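Local coordinates for SCO1 protein homolog (Bacillus subtilis, PDB 1XZO) that is needed to insert copper into the active site of cytochrome c oxidase and may also act in copper homeostasis or redox signalling, at residues 7-13 against 146-151. Residues are numbered along the deposited sequence.
Sequences DPLNYEV and GKVLKD
Edge strand 11-12 pairs antiparallel with strand 147-153, ending the mixed sheet of this thioredoxin-like fold. Tyr-11 and Val-148 form the hydrogen-bonded pair, Glu-12 and Lys-147 the non-hydrogen-bonded one. Val-148 N gives a 2.7 Å bond to Tyr-11 O, Tyr-11 N a weak 3.2 Å one to Val-148 O; Asn-10 and Tyr-11 both face Val-148, a G1 beta bulge. Asn-10 (phi 57°, psi 34°; N 2.7 Å from Val-148 O) suits it, asparagine taking positive phi most readily after glycine. Leu-9 N donates to Leu-149 O (2.9 Å), which Pro-8 CA also approaches in a CA-H...O contact (3.2 Å); proline has no amide hydrogen to satisfy. At the other end Val-13 N donates to Gly-146 O (3.1 Å), and a water donates to Gly-146 O (2.7 Å) and Val-13 O (2.6 Å). Gly-146 readily adopts its positive phi (75°). Beta-branched Val-148 (chi1 t) meets Val-13 CG2 through its CG2 (3.6 Å) and Leu-9 CD1 through CG1 (4.2 Å). Glu-12 OE2 and Lys-147 NZ make a long 3.9 Å salt bridge on the face opposite Tyr-11 and Val-148. Backbone bonds thus set the register, with Val-148 buried against helix 109-120 and strand 138-142, the charged pair towards solvent.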
# COMPACT_ATOMS: atom_id res chain seq x y z
N ASP A 7 13.13 -6.34 -14.41
CA ASP A 7 12.14 -6.69 -15.41
C ASP A 7 10.82 -6.09 -14.87
O ASP A 7 10.08 -6.81 -14.20
CB ASP A 7 12.02 -8.20 -15.57
CG ASP A 7 13.37 -8.87 -15.80
OD1 ASP A 7 13.67 -9.92 -15.16
OD2 ASP A 7 14.20 -8.35 -16.56
N PRO A 8 10.59 -4.80 -15.11
CA PRO A 8 9.43 -4.11 -14.52
C PRO A 8 8.11 -4.64 -15.03
O PRO A 8 7.98 -5.03 -16.20
CB PRO A 8 9.66 -2.64 -14.90
CG PRO A 8 10.50 -2.67 -16.10
CD PRO A 8 11.36 -3.84 -15.92
N LEU A 9 7.15 -4.74 -14.11
CA LEU A 9 5.89 -5.40 -14.31
C LEU A 9 5.07 -4.61 -15.32
O LEU A 9 4.39 -5.19 -16.12
CB LEU A 9 5.12 -5.48 -13.02
CG LEU A 9 5.67 -6.46 -11.96
CD1 LEU A 9 4.80 -6.40 -10.79
CD2 LEU A 9 5.67 -7.83 -12.57
N ASN A 10 5.24 -3.32 -15.22
CA ASN A 10 4.61 -2.33 -16.07
C ASN A 10 3.09 -2.40 -16.06
O ASN A 10 2.49 -2.02 -17.07
CB ASN A 10 5.19 -2.39 -17.52
CG ASN A 10 6.60 -1.73 -17.65
OD1 ASN A 10 7.30 -1.95 -18.66
ND2 ASN A 10 7.02 -0.96 -16.64
N TYR A 11 2.44 -2.74 -14.95
CA TYR A 11 0.97 -2.68 -14.94
C TYR A 11 0.49 -1.28 -14.77
O TYR A 11 1.17 -0.41 -14.25
CB TYR A 11 0.27 -3.51 -13.89
CG TYR A 11 0.78 -4.91 -13.64
CD1 TYR A 11 0.91 -5.35 -12.33
CD2 TYR A 11 1.17 -5.80 -14.70
CE1 TYR A 11 1.31 -6.62 -12.02
CE2 TYR A 11 1.62 -7.13 -14.36
CZ TYR A 11 1.67 -7.49 -13.02
OH TYR A 11 2.08 -8.72 -12.55
N GLU A 12 -0.65 -0.99 -15.36
CA GLU A 12 -1.16 0.40 -15.34
C GLU A 12 -2.17 0.54 -14.22
O GLU A 12 -3.16 -0.14 -14.18
CB GLU A 12 -1.86 0.73 -16.68
CG GLU A 12 -0.89 0.94 -17.83
CD GLU A 12 -0.30 -0.35 -18.45
OE1 GLU A 12 -0.17 -1.41 -17.75
OE2 GLU A 12 0.07 -0.32 -19.65
N VAL A 13 -1.87 1.40 -13.27
CA VAL A 13 -2.81 1.62 -12.16
C VAL A 13 -4.03 2.38 -12.71
O VAL A 13 -3.84 3.28 -13.46
CB VAL A 13 -2.21 2.41 -11.02
CG1 VAL A 13 -3.20 2.61 -9.94
CG2 VAL A 13 -1.00 1.57 -10.38
N GLY A 146 2.55 6.27 -12.74
CA GLY A 146 1.49 5.38 -12.45
C GLY A 146 1.55 3.98 -12.96
O GLY A 146 0.55 3.27 -12.96
N LYS A 147 2.74 3.49 -13.22
CA LYS A 147 2.88 2.07 -13.58
C LYS A 147 3.42 1.23 -12.40
O LYS A 147 4.34 1.70 -11.71
CB LYS A 147 3.81 1.90 -14.74
CG LYS A 147 3.18 2.17 -16.09
CD LYS A 147 3.90 1.35 -17.22
CE LYS A 147 2.98 0.98 -18.43
NZ LYS A 147 3.82 0.90 -19.75
N VAL A 148 2.87 0.05 -12.21
CA VAL A 148 3.42 -0.90 -11.18
C VAL A 148 4.74 -1.48 -11.75
O VAL A 148 4.78 -2.01 -12.86
CB VAL A 148 2.47 -1.99 -10.84
CG1 VAL A 148 2.99 -2.82 -9.69
CG2 VAL A 148 1.10 -1.40 -10.51
N LEU A 149 5.83 -1.34 -10.99
CA LEU A 149 7.14 -1.75 -11.47
C LEU A 149 7.62 -3.07 -10.85
O LEU A 149 8.21 -3.87 -11.57
CB LEU A 149 8.14 -0.70 -11.12
CG LEU A 149 7.82 0.68 -11.57
CD1 LEU A 149 8.90 1.57 -10.99
CD2 LEU A 149 7.79 0.72 -13.08
N LYS A 150 7.23 -3.34 -9.60
CA LYS A 150 7.68 -4.48 -8.83
C LYS A 150 6.69 -4.85 -7.75
O LYS A 150 5.95 -3.99 -7.22
CB LYS A 150 9.09 -4.19 -8.22
CG LYS A 150 10.13 -5.24 -8.57
CD LYS A 150 10.98 -4.80 -9.75
CE LYS A 150 11.24 -5.95 -10.72
NZ LYS A 150 12.14 -7.05 -10.17
N ASP A 151 6.72 -6.13 -7.37
CA ASP A 151 6.03 -6.66 -6.23
C ASP A 151 7.01 -7.41 -5.32
O ASP A 151 8.10 -7.85 -5.77
CB ASP A 151 4.88 -7.59 -6.57
CG ASP A 151 5.30 -8.85 -7.31
OD1 ASP A 151 6.08 -8.81 -8.28
OD2 ASP A 151 4.91 -9.96 -6.94
O HOH W 1 -1.60 4.40 -14.21